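Local atomic coordinates of intracellular protein transport protein USO1 (Saccharomyces cerevisiae S288c, PDB entry 6LSU), a protein that is required for protein transport from the endoplasmic reticulum to the Golgi complex, acting as a homodimeric membrane tether with globular heads and a long coiled-coil tail. Residues 240-245 with 283-288; 289-294 with 341-346. One frame throughout, in Å; residues are numbered along the deposited sequence.

Contact 1 (240-245 with 283-288); sequences IIEEEG and LAHLLS
Ile-241 and Leu-286 bring two neighbouring armadillo repeats, ARM 4 and ARM 5, together in the globular head of this tether, a worked example of how a helical-repeat solenoid is joined through the last turns of its helices. Helices 233-244 and 280-287 come nearest at Glu-242 and Leu-286, whose CA atoms lie 8.2 Å apart, and the contact is a modest one, the segments burying 145 Å² in all.

The apolar part is a meeting of two branches. CG2 of Ile-241, held anti to the backbone N by a chi1 of -68°, reaches CD1 of Leu-286 at 3.8 Å, and the two side chains cross at about a right angle. Both residues are buried, and helix 251-264 backs them, with Cys-256 against Ile-241 and Leu-257 against Leu-286; Leu-247, in the loop between helices 233-244 and 251-264, also touches Leu-286.

On the exposed flank the interaction is polar but without a hydrogen bond. The chain of Glu-242, bent at chi2, brings its carboxylate to the edge of the His-285 ring, with the two planes 72° apart. OE1 lies in the plane of the ring, beside the bond joining CD2 and NE2. With Glu-289 also close to Glu-242, this concentration of negative charge may favour a protonated imidazole. Nearby, OE2 of Glu-244 is tied by a salt bridge to NH2 of Arg-207.

Backbone bonds close the first helix. Gly-245 leaves the helical path with positive phi (104°) in a Schellman motif, turning the chain away after helix 233-244. Within the Schellman turn, Gly-245 N donates to Glu-242 O over 3.2 Å.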
ATOM      1  N   ILE A 240     -16.822  13.438 -14.827  1.00 56.44           N
ATOM      2  CA  ILE A 240     -16.320  12.540 -15.914  1.00 55.06           C
ATOM      3  C   ILE A 240     -16.436  11.095 -15.406  1.00 53.61           C
ATOM      4  O   ILE A 240     -16.974  10.265 -16.114  1.00 46.57           O
ATOM      5  CB  ILE A 240     -14.886  12.911 -16.336  1.00 56.13           C
ATOM      6  CG1 ILE A 240     -14.790  14.358 -16.811  1.00 55.89           C
ATOM      7  CG2 ILE A 240     -14.401  11.925 -17.402  1.00 59.07           C
ATOM      8  CD1 ILE A 240     -13.398  14.784 -17.179  1.00 62.00           C
ATOM      9  N   ILE A 241     -15.934  10.820 -14.188  1.00 53.92           N
ATOM     10  CA  ILE A 241     -16.009   9.479 -13.553  1.00 51.72           C
ATOM     11  C   ILE A 241     -17.481   9.026 -13.547  1.00 57.57           C
ATOM     12  O   ILE A 241     -17.729   7.907 -14.043  1.00 54.46           O
ATOM     13  CB  ILE A 241     -15.382   9.472 -12.144  1.00 53.66           C
ATOM     14  CG1 ILE A 241     -13.858   9.672 -12.200  1.00 51.76           C
ATOM     15  CG2 ILE A 241     -15.744   8.170 -11.372  1.00 48.33           C
ATOM     16  CD1 ILE A 241     -13.246  10.082 -10.909  1.00 47.23           C
ATOM     17  N   GLU A 242     -18.433   9.828 -13.036  1.00 61.68           N
ATOM     18  CA  GLU A 242     -19.848   9.361 -13.017  1.00 70.12           C
ATOM     19  C   GLU A 242     -20.401   9.212 -14.442  1.00 67.68           C
ATOM     20  O   GLU A 242     -21.071   8.207 -14.701  1.00 66.28           O
ATOM     21  CB  GLU A 242     -20.799  10.185 -12.157  1.00 78.00           C
ATOM     22  CG  GLU A 242     -21.944   9.312 -11.608  1.00 99.69           C
ATOM     23  CD  GLU A 242     -21.631   7.891 -11.102  1.00107.20           C
ATOM     24  OE1 GLU A 242     -20.644   7.702 -10.315  1.00111.10           O
ATOM     25  OE2 GLU A 242     -22.384   6.957 -11.495  1.00109.09           O
ATOM     26  N   GLU A 243     -20.047  10.120 -15.343  1.00 67.29           N
ATOM     27  CA  GLU A 243     -20.432  10.090 -16.781  1.00 65.13           C
ATOM     28  C   GLU A 243     -19.898   8.799 -17.442  1.00 64.07           C
ATOM     29  O   GLU A 243     -20.638   8.186 -18.254  1.00 61.00           O
ATOM     30  CB  GLU A 243     -19.935  11.393 -17.407  1.00 70.50           C
ATOM     31  CG  GLU A 243     -20.730  11.889 -18.586  1.00 84.28           C
ATOM     32  CD  GLU A 243     -19.995  13.035 -19.274  1.00 92.33           C
ATOM     33  OE1 GLU A 243     -19.561  14.003 -18.566  1.00 93.18           O
ATOM     34  OE2 GLU A 243     -19.782  12.923 -20.495  1.00 92.31           O
ATOM     35  N   GLU A 244     -18.715   8.294 -17.075  1.00 65.51           N
ATOM     36  CA  GLU A 244     -18.155   7.058 -17.716  1.00 67.76           C
ATOM     37  C   GLU A 244     -18.554   5.754 -16.995  1.00 66.45           C
ATOM     38  O   GLU A 244     -18.140   4.680 -17.464  1.00 74.38           O
ATOM     39  CB  GLU A 244     -16.648   7.206 -17.829  1.00 68.02           C
ATOM     40  CG  GLU A 244     -16.260   8.250 -18.854  1.00 69.03           C
ATOM     41  CD  GLU A 244     -16.635   7.878 -20.278  1.00 72.77           C
ATOM     42  OE1 GLU A 244     -16.342   6.713 -20.679  1.00 76.98           O
ATOM     43  OE2 GLU A 244     -17.175   8.768 -20.999  1.00 72.35           O
ATOM     44  N   GLY A 245     -19.323   5.826 -15.904  1.00 65.66           N
ATOM     45  CA  GLY A 245     -19.856   4.637 -15.217  1.00 61.50           C
ATOM     46  C   GLY A 245     -19.135   4.300 -13.932  1.00 59.51           C
ATOM     47  O   GLY A 245     -19.214   3.150 -13.514  1.00 61.22           O
ATOM     48  N   LEU A 283     -16.642  10.554  -3.464  1.00 61.59           N
ATOM     49  CA  LEU A 283     -15.651   9.453  -3.315  1.00 59.99           C
ATOM     50  C   LEU A 283     -16.326   8.260  -2.615  1.00 59.63           C
ATOM     51  O   LEU A 283     -16.200   7.124  -3.105  1.00 60.40           O
ATOM     52  CB  LEU A 283     -14.478   9.998  -2.503  1.00 60.38           C
ATOM     53  CG  LEU A 283     -13.270   9.081  -2.419  1.00 63.32           C
ATOM     54  CD1 LEU A 283     -12.801   8.724  -3.805  1.00 65.95           C
ATOM     55  CD2 LEU A 283     -12.150   9.758  -1.654  1.00 68.48           C
ATOM     56  N   ALA A 284     -17.069   8.525  -1.549  1.00 53.51           N
ATOM     57  CA  ALA A 284     -17.919   7.559  -0.829  1.00 53.66           C
ATOM     58  C   ALA A 284     -18.860   6.894  -1.809  1.00 56.60           C
ATOM     59  O   ALA A 284     -19.068   5.684  -1.715  1.00 56.47           O
ATOM     60  CB  ALA A 284     -18.744   8.245   0.218  1.00 54.54           C
ATOM     61  N   HIS A 285     -19.488   7.678  -2.669  1.00 61.35           N
ATOM     62  CA  HIS A 285     -20.544   7.139  -3.569  1.00 62.20           C
ATOM     63  C   HIS A 285     -19.899   6.117  -4.538  1.00 64.86           C
ATOM     64  O   HIS A 285     -20.542   5.050  -4.857  1.00 60.20           O
ATOM     65  CB  HIS A 285     -21.252   8.284  -4.294  1.00 56.63           C
ATOM     66  CG  HIS A 285     -22.111   7.754  -5.382  1.00 60.14           C
ATOM     67  ND1 HIS A 285     -23.328   7.153  -5.093  1.00 63.44           N
ATOM     68  CD2 HIS A 285     -21.922   7.666  -6.726  1.00 57.47           C
ATOM     69  CE1 HIS A 285     -23.866   6.725  -6.221  1.00 66.97           C
ATOM     70  NE2 HIS A 285     -23.033   7.036  -7.242  1.00 59.59           N
ATOM     71  N   LEU A 286     -18.699   6.482  -5.034  1.00 58.01           N
ATOM     72  CA  LEU A 286     -17.863   5.672  -5.966  1.00 58.41           C
ATOM     73  C   LEU A 286     -17.319   4.411  -5.266  1.00 53.31           C
ATOM     74  O   LEU A 286     -17.432   3.362  -5.848  1.00 47.96           O
ATOM     75  CB  LEU A 286     -16.704   6.558  -6.436  1.00 65.98           C
ATOM     76  CG  LEU A 286     -15.677   5.876  -7.330  1.00 63.80           C
ATOM     77  CD1 LEU A 286     -16.342   5.531  -8.656  1.00 61.96           C
ATOM     78  CD2 LEU A 286     -14.458   6.746  -7.534  1.00 63.81           C
ATOM     79  N   LEU A 287     -16.795   4.539  -4.036  1.00 50.57           N
ATOM     80  CA  LEU A 287     -16.331   3.412  -3.217  1.00 48.83           C
ATOM     81  C   LEU A 287     -17.508   2.474  -2.907  1.00 49.59           C
ATOM     82  O   LEU A 287     -17.318   1.258  -2.780  1.00 57.30           O
ATOM     83  CB  LEU A 287     -15.700   3.947  -1.939  1.00 48.59           C
ATOM     84  CG  LEU A 287     -14.303   4.541  -2.091  1.00 48.32           C
ATOM     85  CD1 LEU A 287     -13.804   5.123  -0.767  1.00 49.32           C
ATOM     86  CD2 LEU A 287     -13.360   3.452  -2.563  1.00 47.99           C
ATOM     87  N   SER A 288     -18.712   2.991  -2.841  1.00 50.40           N
ATOM     88  CA  SER A 288     -19.864   2.197  -2.347  1.00 53.13           C
ATOM     89  C   SER A 288     -20.500   1.443  -3.521  1.00 53.05           C
ATOM     90  O   SER A 288     -21.267   0.501  -3.268  1.00 57.67           O
ATOM     91  CB  SER A 288     -20.874   3.039  -1.600  1.00 53.45           C
ATOM     92  OG  SER A 288     -21.888   3.496  -2.481  1.00 58.09           O
TER

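Contact 2 (289-294 with 341-346); sequences EPISQD and VLRLAF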
ATOM      1  N   GLU A 289     -20.070   1.709  -4.750  1.00 54.88           N
ATOM      2  CA  GLU A 289     -20.613   1.027  -5.938  1.00 59.01           C
ATOM      3  C   GLU A 289     -20.655  -0.498  -5.827  1.00 58.05           C
ATOM      4  O   GLU A 289     -21.647  -1.121  -6.191  1.00 56.93           O
ATOM      5  CB  GLU A 289     -19.853   1.452  -7.176  1.00 65.99           C
ATOM      6  CG  GLU A 289     -20.649   2.441  -7.989  1.00 78.56           C
ATOM      7  CD  GLU A 289     -19.786   3.290  -8.905  1.00 84.74           C
ATOM      8  OE1 GLU A 289     -19.979   4.586  -8.913  1.00 78.56           O
ATOM      9  OE2 GLU A 289     -18.951   2.652  -9.606  1.00 76.26           O
ATOM     10  N   PRO A 290     -19.598  -1.202  -5.400  1.00 58.68           N
ATOM     11  CA  PRO A 290     -19.646  -2.665  -5.413  1.00 62.92           C
ATOM     12  C   PRO A 290     -20.692  -3.302  -4.475  1.00 61.54           C
ATOM     13  O   PRO A 290     -20.917  -4.453  -4.632  1.00 60.53           O
ATOM     14  CB  PRO A 290     -18.264  -3.068  -4.917  1.00 58.57           C
ATOM     15  CG  PRO A 290     -17.430  -1.842  -5.105  1.00 57.79           C
ATOM     16  CD  PRO A 290     -18.351  -0.684  -4.850  1.00 55.69           C
ATOM     17  N   ILE A 291     -21.273  -2.546  -3.545  1.00 57.47           N
ATOM     18  CA  ILE A 291     -22.223  -3.047  -2.511  1.00 64.03           C
ATOM     19  C   ILE A 291     -23.671  -2.674  -2.867  1.00 70.04           C
ATOM     20  O   ILE A 291     -24.068  -1.494  -2.716  1.00 61.24           O
ATOM     21  CB  ILE A 291     -21.833  -2.468  -1.157  1.00 62.35           C
ATOM     22  CG1 ILE A 291     -20.463  -2.985  -0.750  1.00 64.25           C
ATOM     23  CG2 ILE A 291     -22.910  -2.748  -0.142  1.00 64.60           C
ATOM     24  CD1 ILE A 291     -19.616  -1.882  -0.167  1.00 75.05           C
ATOM     25  N   SER A 292     -24.420  -3.682  -3.317  1.00 90.46           N
ATOM     26  CA  SER A 292     -25.845  -3.624  -3.737  1.00 96.18           C
ATOM     27  C   SER A 292     -26.485  -4.991  -3.476  1.00101.97           C
ATOM     28  O   SER A 292     -25.868  -6.034  -3.872  1.00 94.36           O
ATOM     29  CB  SER A 292     -25.999  -3.221  -5.206  1.00 91.26           C
ATOM     30  OG  SER A 292     -26.052  -1.811  -5.341  1.00 89.20           O
ATOM     31  N   GLN A 293     -27.686  -4.976  -2.875  1.00105.93           N
ATOM     32  CA  GLN A 293     -28.641  -6.120  -2.897  1.00111.95           C
ATOM     33  C   GLN A 293     -29.036  -6.438  -4.356  1.00107.68           C
ATOM     34  O   GLN A 293     -29.339  -7.621  -4.633  1.00105.58           O
ATOM     35  CB  GLN A 293     -29.876  -5.831  -2.032  1.00117.08           C
ATOM     36  CG  GLN A 293     -30.565  -7.105  -1.538  1.00124.77           C
ATOM     37  CD  GLN A 293     -32.078  -7.061  -1.492  1.00124.30           C
ATOM     38  OE1 GLN A 293     -32.743  -6.507  -2.368  1.00126.30           O
ATOM     39  NE2 GLN A 293     -32.650  -7.693  -0.478  1.00120.98           N
ATOM     40  N   ASP A 294     -28.983  -5.438  -5.254  1.00107.28           N
ATOM     41  CA  ASP A 294     -29.576  -5.447  -6.624  1.00102.45           C
ATOM     42  C   ASP A 294     -28.784  -6.345  -7.569  1.00 95.46           C
ATOM     43  O   ASP A 294     -29.323  -7.365  -7.981  1.00109.90           O
ATOM     44  CB  ASP A 294     -29.656  -4.047  -7.235  1.00104.34           C
ATOM     45  CG  ASP A 294     -30.965  -3.345  -6.944  1.00103.84           C
ATOM     46  OD1 ASP A 294     -31.677  -3.805  -6.045  1.00103.53           O
ATOM     47  OD2 ASP A 294     -31.258  -2.344  -7.631  1.00121.51           O
ATOM     48  N   VAL A 341     -15.607   1.946   3.562  1.00 48.73           N
ATOM     49  CA  VAL A 341     -14.395   1.111   3.311  1.00 53.42           C
ATOM     50  C   VAL A 341     -14.464  -0.193   4.144  1.00 50.05           C
ATOM     51  O   VAL A 341     -14.007  -1.189   3.669  1.00 49.14           O
ATOM     52  CB  VAL A 341     -13.056   1.885   3.383  1.00 49.54           C
ATOM     53  CG1 VAL A 341     -13.163   3.331   2.960  1.00 50.87           C
ATOM     54  CG2 VAL A 341     -12.349   1.729   4.671  1.00 50.82           C
ATOM     55  N   LEU A 342     -15.064  -0.190   5.333  1.00 53.45           N
ATOM     56  CA  LEU A 342     -15.207  -1.401   6.184  1.00 51.32           C
ATOM     57  C   LEU A 342     -16.197  -2.342   5.555  1.00 51.00           C
ATOM     58  O   LEU A 342     -15.977  -3.534   5.711  1.00 55.30           O
ATOM     59  CB  LEU A 342     -15.702  -1.050   7.588  1.00 56.13           C
ATOM     60  CG  LEU A 342     -14.705  -0.339   8.496  1.00 53.51           C
ATOM     61  CD1 LEU A 342     -15.381   0.020   9.823  1.00 58.37           C
ATOM     62  CD2 LEU A 342     -13.491  -1.205   8.717  1.00 51.05           C
ATOM     63  N   ARG A 343     -17.213  -1.849   4.839  1.00 51.72           N
ATOM     64  CA  ARG A 343     -18.070  -2.734   4.000  1.00 55.81           C
ATOM     65  C   ARG A 343     -17.210  -3.405   2.934  1.00 54.49           C
ATOM     66  O   ARG A 343     -17.428  -4.590   2.722  1.00 59.97           O
ATOM     67  CB  ARG A 343     -19.243  -1.986   3.371  1.00 56.23           C
ATOM     68  CG  ARG A 343     -20.402  -1.835   4.335  1.00 67.28           C
ATOM     69  CD  ARG A 343     -21.611  -1.192   3.653  1.00 76.77           C
ATOM     70  NE  ARG A 343     -22.327  -0.391   4.641  1.00 85.03           N
ATOM     71  CZ  ARG A 343     -22.481   0.930   4.611  1.00 87.41           C
ATOM     72  NH1 ARG A 343     -22.039   1.649   3.592  1.00 94.41           N
ATOM     73  NH2 ARG A 343     -23.099   1.530   5.610  1.00 90.43           N
ATOM     74  N   LEU A 344     -16.313  -2.676   2.267  1.00 51.07           N
ATOM     75  CA  LEU A 344     -15.437  -3.248   1.218  1.00 52.49           C
ATOM     76  C   LEU A 344     -14.510  -4.305   1.857  1.00 56.87           C
ATOM     77  O   LEU A 344     -14.207  -5.309   1.180  1.00 57.09           O
ATOM     78  CB  LEU A 344     -14.637  -2.133   0.539  1.00 49.16           C
ATOM     79  CG  LEU A 344     -15.443  -1.188  -0.361  1.00 48.72           C
ATOM     80  CD1 LEU A 344     -14.561  -0.074  -0.864  1.00 51.33           C
ATOM     81  CD2 LEU A 344     -16.057  -1.892  -1.556  1.00 46.93           C
ATOM     82  N   ALA A 345     -14.055  -4.065   3.097  1.00 51.02           N
ATOM     83  CA  ALA A 345     -13.152  -5.007   3.797  1.00 54.09           C
ATOM     84  C   ALA A 345     -13.912  -6.339   4.032  1.00 52.06           C
ATOM     85  O   ALA A 345     -13.315  -7.347   3.796  1.00 51.82           O
ATOM     86  CB  ALA A 345     -12.595  -4.378   5.075  1.00 50.04           C
ATOM     87  N   PHE A 346     -15.202  -6.331   4.370  1.00 53.19           N
ATOM     88  CA  PHE A 346     -15.946  -7.475   4.990  1.00 52.22           C
ATOM     89  C   PHE A 346     -16.946  -8.115   4.028  1.00 49.46           C
ATOM     90  O   PHE A 346     -17.343  -9.237   4.220  1.00 57.17           O
ATOM     91  CB  PHE A 346     -16.640  -7.085   6.296  1.00 47.70           C
ATOM     92  CG  PHE A 346     -15.666  -6.563   7.328  1.00 51.38           C
ATOM     93  CD1 PHE A 346     -14.532  -7.287   7.656  1.00 50.87           C
ATOM     94  CD2 PHE A 346     -15.881  -5.361   7.978  1.00 53.20           C
ATOM     95  CE1 PHE A 346     -13.617  -6.811   8.584  1.00 55.71           C
ATOM     96  CE2 PHE A 346     -14.955  -4.888   8.907  1.00 58.65           C
ATOM     97  CZ  PHE A 346     -13.801  -5.594   9.174  1.00 57.08           C
TER
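The ring of Pro-290 presents its CG corner to Leu-344, whose CD2 methyl sits 3.8 Å from that carbon, with the ring atoms CB and CD of Pro-290 each slightly farther away, at 4.2 Å from the same methyl. The flat ring of Phe-346 takes no part between the two segments: it has Ala-345 CB over the centre of one face and meets Trp-411 of helix 404-414 edge-to-face. The whole illustrates how a loop of one armadillo repeat packs on a helix of the next. Pro-290 and Ile-291, in the ARM 5 loop after helix 280-287, meet helix 337-346 in ARM 6, while Ser-292 to Asp-294 run away from it.

Ile-291 makes the largest single contribution to the 173 Å² buried. Its CG1 is anti to the carbonyl carbon (chi1 -64°), and the CD1 methyl at the end of that branch reaches between two residues of the helix, 3.8 Å from Leu-344 CD2. Ile-307 of helix 301-317 touches both Pro-290 and Leu-344. Arg-343 contributes aliphatic carbon rather than its charge: Ile-291 CD1 lies 3.6 Å from Arg-343 CB, the two side chains crossing near a right angle.

In the fold
Contacts 1 and 2 follow one another along the chain, the first closing before the second opens, and their centres are 14 Å apart on the same side of the chain's centre. Together they run from ARM 4 through ARM 5 to ARM 6. Helix 280-287 serves contact 1, and the loop that follows it, residues 289-294, serves contact 2. The two are joined by packing of Leu-287 O on Leu-344 CD2 at 3.6 Å and of Leu-287 CD1 on Val-341 CG1. Glu-242 OE1 and Glu-289 OE1, 3.5 Å apart, are a close approach of like charges, probably unfavourable unless a proton or counter-charge intervenes. Successive repeats thus adjoin, as expected of a superhelical armadillo array.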